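PDB 5HMQ: 4-hydroxyphenylpyruvate dioxygenase from Pseudomonas putida, which converts 3-dehydroshikimate to protocatechuate with a divalent metal ion, in an isomerase-like barrel domain fused to a hydroxyphenylpyruvate dioxygenase-like domain. Local coordinates for residues Gly542-Leu546 / Val589-Pro593; Ile531-Ala536 / Glu569-Val575. All coordinates share one frame; numbering follows the deposited sequence.

Contact 1. Residues Gly542-Leu546 / Val589-Pro593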
loop_
_atom_site.group_PDB
_atom_site.type_symbol
_atom_site.label_atom_id
_atom_site.label_comp_id
_atom_site.label_asym_id
_atom_site.label_seq_id
_atom_site.Cartn_x
_atom_site.Cartn_y
_atom_site.Cartn_z
ATOM N N GLY C 542 -33.704 -17.789 -13.921
ATOM C CA GLY C 542 -32.432 -17.631 -14.589
ATOM C C GLY C 542 -31.292 -17.096 -13.748
ATOM O O GLY C 542 -30.248 -16.752 -14.312
ATOM N N VAL C 543 -31.456 -17.003 -12.434
ATOM C CA VAL C 543 -30.345 -16.574 -11.572
ATOM C C VAL C 543 -29.258 -17.645 -11.587
ATOM O O VAL C 543 -29.552 -18.825 -11.319
ATOM C CB VAL C 543 -30.841 -16.319 -10.151
ATOM C CG1 VAL C 543 -29.664 -16.039 -9.226
ATOM C CG2 VAL C 543 -31.824 -15.157 -10.129
ATOM N N PRO C 544 -27.994 -17.293 -11.887
ATOM C CA PRO C 544 -26.921 -18.306 -11.974
ATOM C C PRO C 544 -26.376 -18.712 -10.609
ATOM O O PRO C 544 -25.234 -18.418 -10.227
ATOM C CB PRO C 544 -25.876 -17.598 -12.840
ATOM C CG PRO C 544 -26.048 -16.166 -12.511
ATOM C CD PRO C 544 -27.518 -15.950 -12.261
ATOM N N LEU C 545 -27.210 -19.411 -9.842
ATOM C CA LEU C 545 -26.789 -19.931 -8.551
ATOM C C LEU C 545 -25.780 -21.066 -8.739
ATOM O O LEU C 545 -25.792 -21.781 -9.747
ATOM C CB LEU C 545 -28.004 -20.409 -7.756
ATOM C CG LEU C 545 -29.098 -19.364 -7.564
ATOM C CD1 LEU C 545 -30.408 -20.060 -7.227
ATOM C CD2 LEU C 545 -28.727 -18.362 -6.477
ATOM N N LEU C 546 -24.920 -21.247 -7.739
ATOM C CA LEU C 546 -23.817 -22.191 -7.858
ATOM C C LEU C 546 -24.288 -23.635 -7.739
ATOM O O LEU C 546 -25.253 -23.945 -7.034
ATOM C CB LEU C 546 -22.770 -21.921 -6.784
ATOM C CG LEU C 546 -22.216 -20.502 -6.713
ATOM C CD1 LEU C 546 -21.232 -20.385 -5.567
ATOM C CD2 LEU C 546 -21.552 -20.141 -8.031
ATOM N N VAL C 589 -27.403 -19.674 -0.154
ATOM C CA VAL C 589 -26.916 -19.980 -1.491
ATOM C C VAL C 589 -26.233 -18.741 -2.054
ATOM O O VAL C 589 -26.478 -17.614 -1.617
ATOM C CB VAL C 589 -28.040 -20.446 -2.442
ATOM C CG1 VAL C 589 -28.640 -21.754 -1.961
ATOM C CG2 VAL C 589 -29.110 -19.368 -2.570
ATOM N N TYR C 590 -25.368 -18.963 -3.039
ATOM C CA TYR C 590 -24.636 -17.888 -3.689
ATOM C C TYR C 590 -24.893 -17.898 -5.190
ATOM O O TYR C 590 -25.094 -18.954 -5.796
ATOM C CB TYR C 590 -23.128 -18.005 -3.433
ATOM C CG TYR C 590 -22.730 -17.911 -1.977
ATOM C CD1 TYR C 590 -22.651 -16.680 -1.342
ATOM C CD2 TYR C 590 -22.420 -19.048 -1.243
ATOM C CE1 TYR C 590 -22.279 -16.581 -0.018
ATOM C CE2 TYR C 590 -22.048 -18.958 0.088
ATOM C CZ TYR C 590 -21.981 -17.719 0.693
ATOM O OH TYR C 590 -21.613 -17.614 2.015
ATOM N N THR C 591 -24.884 -16.708 -5.782
ATOM C CA THR C 591 -24.870 -16.573 -7.228
ATOM C C THR C 591 -23.431 -16.488 -7.729
ATOM O O THR C 591 -22.491 -16.270 -6.963
ATOM C CB THR C 591 -25.646 -15.331 -7.673
ATOM O OG1 THR C 591 -24.850 -14.162 -7.440
ATOM C CG2 THR C 591 -26.945 -15.206 -6.902
ATOM N N GLU C 592 -23.265 -16.653 -9.036
ATOM C CA GLU C 592 -21.991 -16.345 -9.654
ATOM C C GLU C 592 -21.748 -14.840 -9.574
ATOM O O GLU C 592 -22.687 -14.061 -9.397
ATOM C CB GLU C 592 -21.970 -16.808 -11.108
ATOM C CG GLU C 592 -22.025 -18.313 -11.287
ATOM C CD GLU C 592 -22.060 -18.719 -12.748
ATOM O OE1 GLU C 592 -22.541 -17.919 -13.578
ATOM O OE2 GLU C 592 -21.613 -19.842 -13.066
ATOM N N PRO C 593 -20.492 -14.406 -9.683
ATOM C CA PRO C 593 -20.220 -12.965 -9.675
ATOM C C PRO C 593 -20.870 -12.277 -10.866
ATOM O O PRO C 593 -20.876 -12.800 -11.982
ATOM C CB PRO C 593 -18.690 -12.891 -9.748
ATOM C CG PRO C 593 -18.222 -14.204 -9.225
ATOM C CD PRO C 593 -19.251 -15.200 -9.660
#

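Contact 2. Residues Ile531-Ala536 / Glu569-Val575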
loop_
_atom_site.group_PDB
_atom_site.type_symbol
_atom_site.label_atom_id
_atom_site.label_comp_id
_atom_site.label_asym_id
_atom_site.label_seq_id
_atom_site.Cartn_x
_atom_site.Cartn_y
_atom_site.Cartn_z
ATOM N N ILE C 531 -35.864 -20.778 2.351
ATOM C CA ILE C 531 -34.730 -20.867 1.436
ATOM C C ILE C 531 -35.100 -21.682 0.201
ATOM O O ILE C 531 -34.693 -21.355 -0.920
ATOM C CB ILE C 531 -33.497 -21.445 2.161
ATOM C CG1 ILE C 531 -32.260 -21.386 1.259
ATOM C CG2 ILE C 531 -33.752 -22.869 2.645
ATOM C CD1 ILE C 531 -31.759 -19.980 0.995
ATOM N N PHE C 532 -35.892 -22.745 0.382
ATOM C CA PHE C 532 -36.229 -23.612 -0.742
ATOM C C PHE C 532 -37.155 -22.916 -1.728
ATOM O O PHE C 532 -37.009 -23.080 -2.946
ATOM C CB PHE C 532 -36.862 -24.906 -0.240
ATOM C CG PHE C 532 -35.906 -25.801 0.481
ATOM C CD1 PHE C 532 -35.017 -26.594 -0.227
ATOM C CD2 PHE C 532 -35.897 -25.859 1.862
ATOM C CE1 PHE C 532 -34.136 -27.423 0.430
ATOM C CE2 PHE C 532 -35.018 -26.689 2.524
ATOM C CZ PHE C 532 -34.140 -27.472 1.806
ATOM N N ARG C 533 -38.120 -22.144 -1.227
ATOM C CA ARG C 533 -39.023 -21.433 -2.125
ATOM C C ARG C 533 -38.280 -20.372 -2.928
ATOM O O ARG C 533 -38.582 -20.149 -4.106
ATOM C CB ARG C 533 -40.169 -20.804 -1.331
ATOM C CG ARG C 533 -41.330 -20.354 -2.200
ATOM C CD ARG C 533 -42.341 -19.535 -1.420
ATOM N NE ARG C 533 -43.479 -19.163 -2.257
ATOM C CZ ARG C 533 -44.440 -18.324 -1.886
ATOM N NH1 ARG C 533 -44.402 -17.754 -0.690
ATOM N NH2 ARG C 533 -45.435 -18.046 -2.716
ATOM N N GLU C 534 -37.297 -19.714 -2.311
ATOM C CA GLU C 534 -36.567 -18.666 -3.013
ATOM C C GLU C 534 -35.594 -19.249 -4.029
ATOM O O GLU C 534 -35.456 -18.713 -5.135
ATOM C CB GLU C 534 -35.833 -17.775 -2.013
ATOM C CG GLU C 534 -36.761 -17.013 -1.081
ATOM C CD GLU C 534 -37.847 -16.255 -1.814
ATOM O OE1 GLU C 534 -37.550 -15.625 -2.849
ATOM O OE2 GLU C 534 -39.005 -16.289 -1.345
ATOM N N VAL C 535 -34.898 -20.330 -3.666
ATOM C CA VAL C 535 -33.993 -20.986 -4.608
ATOM C C VAL C 535 -34.757 -21.471 -5.833
ATOM O O VAL C 535 -34.313 -21.288 -6.972
ATOM C CB VAL C 535 -33.239 -22.138 -3.917
ATOM C CG1 VAL C 535 -32.569 -23.031 -4.950
ATOM C CG2 VAL C 535 -32.206 -21.587 -2.947
ATOM N N ALA C 536 -35.920 -22.091 -5.619
ATOM C CA ALA C 536 -36.711 -22.592 -6.738
ATOM C C ALA C 536 -37.114 -21.462 -7.678
ATOM O O ALA C 536 -36.937 -21.560 -8.898
ATOM C CB ALA C 536 -37.947 -23.329 -6.217
ATOM N N GLU C 569 -33.125 -32.966 -0.439
ATOM C CA GLU C 569 -33.672 -31.721 -0.963
ATOM C C GLU C 569 -32.608 -30.631 -0.998
ATOM O O GLU C 569 -32.493 -29.906 -1.991
ATOM C CB GLU C 569 -34.875 -31.288 -0.128
ATOM C CG GLU C 569 -36.106 -32.155 -0.339
ATOM C CD GLU C 569 -37.222 -31.843 0.640
ATOM O OE1 GLU C 569 -37.178 -30.770 1.275
ATOM O OE2 GLU C 569 -38.145 -32.677 0.771
ATOM N N LEU C 570 -31.818 -30.508 0.076
ATOM C CA LEU C 570 -30.718 -29.553 0.077
ATOM C C LEU C 570 -29.764 -29.813 -1.079
ATOM O O LEU C 570 -29.293 -28.875 -1.728
ATOM C CB LEU C 570 -29.970 -29.616 1.411
ATOM C CG LEU C 570 -30.794 -29.232 2.641
ATOM C CD1 LEU C 570 -30.111 -29.749 3.894
ATOM C CD2 LEU C 570 -30.943 -27.712 2.709
ATOM N N ALA C 571 -29.466 -31.082 -1.350
ATOM C CA ALA C 571 -28.571 -31.408 -2.457
ATOM C C ALA C 571 -29.206 -31.043 -3.794
ATOM O O ALA C 571 -28.515 -30.593 -4.717
ATOM C CB ALA C 571 -28.208 -32.895 -2.415
ATOM N N TYR C 572 -30.520 -31.241 -3.923
ATOM C CA TYR C 572 -31.193 -30.887 -5.168
ATOM C C TYR C 572 -31.292 -29.379 -5.350
ATOM O O TYR C 572 -31.246 -28.891 -6.484
ATOM C CB TYR C 572 -32.591 -31.497 -5.228
ATOM C CG TYR C 572 -33.178 -31.433 -6.620
ATOM C CD1 TYR C 572 -32.775 -32.324 -7.607
ATOM C CD2 TYR C 572 -34.088 -30.440 -6.966
ATOM C CE1 TYR C 572 -33.296 -32.256 -8.885
ATOM C CE2 TYR C 572 -34.610 -30.363 -8.244
ATOM C CZ TYR C 572 -34.211 -31.273 -9.198
ATOM O OH TYR C 572 -34.724 -31.201 -10.473
ATOM N N TYR C 573 -31.413 -28.624 -4.257
ATOM C CA TYR C 573 -31.547 -27.177 -4.325
ATOM C C TYR C 573 -30.217 -26.455 -4.153
ATOM O O TYR C 573 -30.205 -25.223 -4.050
ATOM C CB TYR C 573 -32.534 -26.683 -3.260
ATOM C CG TYR C 573 -33.993 -27.001 -3.518
ATOM C CD1 TYR C 573 -34.512 -28.261 -3.247
ATOM C CD2 TYR C 573 -34.859 -26.029 -4.005
ATOM C CE1 TYR C 573 -35.842 -28.553 -3.471
ATOM C CE2 TYR C 573 -36.195 -26.312 -4.231
ATOM C CZ TYR C 573 -36.679 -27.578 -3.962
ATOM O OH TYR C 573 -38.006 -27.871 -4.183
ATOM N N ASN C 574 -29.104 -27.191 -4.127
ATOM C CA ASN C 574 -27.764 -26.610 -4.022
ATOM C C ASN C 574 -27.673 -25.627 -2.857
ATOM O O ASN C 574 -27.040 -24.573 -2.952
ATOM C CB ASN C 574 -27.350 -25.945 -5.335
ATOM C CG ASN C 574 -27.166 -26.944 -6.463
ATOM O OD1 ASN C 574 -26.291 -27.807 -6.407
ATOM N ND2 ASN C 574 -27.993 -26.828 -7.495
ATOM N N VAL C 575 -28.309 -25.977 -1.744
ATOM C CA VAL C 575 -28.307 -25.134 -0.554
ATOM C C VAL C 575 -27.124 -25.519 0.324
ATOM O O VAL C 575 -26.866 -26.707 0.552
ATOM C CB VAL C 575 -29.633 -25.266 0.214
ATOM C CG1 VAL C 575 -29.593 -24.442 1.495
ATOM C CG2 VAL C 575 -30.795 -24.827 -0.659
#

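Contact 1. Residues Gly542-Leu546 / Val589-Pro593
Two backbone hydrogen bonds on either side of Leu545 and Thr591 join the loop Gly542-Leu546 to residues 589-593, which run on from strand 585-590. Glu592 N gives its hydrogen to Pro544 O at 2.9 Å, and Leu546 N to Tyr590 O at 3.0 Å. Together they make a single beta bridge. Each acceptor also receives a CA-H...O contact: Thr591 CA lies 3.5 Å from Pro544 O. Pro544 centres an inverse gamma turn, closed by Leu545 N on Val543 O.

In the apolar packing, Thr591 CG2 meets Leu545 CD2 at 3.6 Å and Val543 CG1 at 3.7 Å; with OG1 set between the backbone N and the carbonyl carbon (chi1 77°), the hydroxyl can bond Glu592 O, as well as Phe600 N, and the methyl faces Val543 and Leu545 of the loop. Leu546 spreads its branches, CD1 to Tyr590 CB and CD2 to Glu592 CG. Separately, the Glu592 carboxylate makes a van der Waals contact with the proline ring, OE1 to Pro544 CB at 3.4 Å.

Tyr590 carries its ring away from the loop, against Glu601, which binds magnesium together with His445 and His523: the metal site of this vicinal oxygen chelate (VOC) domain.

Contact 2. Residues Ile531-Ala536 / Glu569-Val575
Ile531 lays CG1 alongside Val575 CG1, 4.1 Å away, the two chains pointing opposite ways. The packing joins the start of helix 531-541 to the end of helix 564-572 and the turn after it, within the second VOC domain, and no hydrogen bond crosses it.

Phe532 covers the most ground. In a T-shaped stack its edge meets a face of Tyr573, with ring planes at 85° and centroids 4.9 Å apart; the leading atom, CD1, stands above the rim of the tyrosine ring, 3.5 Å from Tyr573 CG. The CB of Phe532 does not itself point at the other segment; a chi1 of -69°, with CG anti to the carbonyl carbon, swings the ring over to Tyr573 and helix 564-572. There CE1 approaches Glu569 CB, while CZ comes within 3.3 Å of Leu570 CD2.

A turn on from Ile531, Val535 divides its methyls. CG2 packs 4.2 Å from Val575 CG2, whereas CG1, anti to the backbone N (chi1 166°), comes to the edge of the Tyr573 ring and close to that residue's carbonyl. Beneath this layer, Val589 and Phe587 of strand 585-590 receive the valines and Ile531. Ala536 finishes the segment: its CB reaches the edge of Tyr573, 4.0 Å from CE2, close to the plane of the ring.

How the contacts relate
Contacts 1 and 2 lie about 12 Å apart, centre to centre, in the second VOC domain. Their segments alternate along the chain: 531-536, 542-546, 569-575, then 589-593. Helix 531-541 leads directly from contact 2 into the loop of contact 1, which leaves it through a Schellman motif at Gly542; strand 585-590 supplies one side of contact 1 and, through Phe587 and Val589, lies under contact 2. The two contacts touch at Val589, whose CG1 lies 3.7 Å from Val535 CG2, and at Leu546 O against Asn574 CB. Together they join the helical stretch 531-572 to the sheet whose strands 440-450, 520-528 and 599-606 carry the magnesium ligands His445, His523 and Glu601.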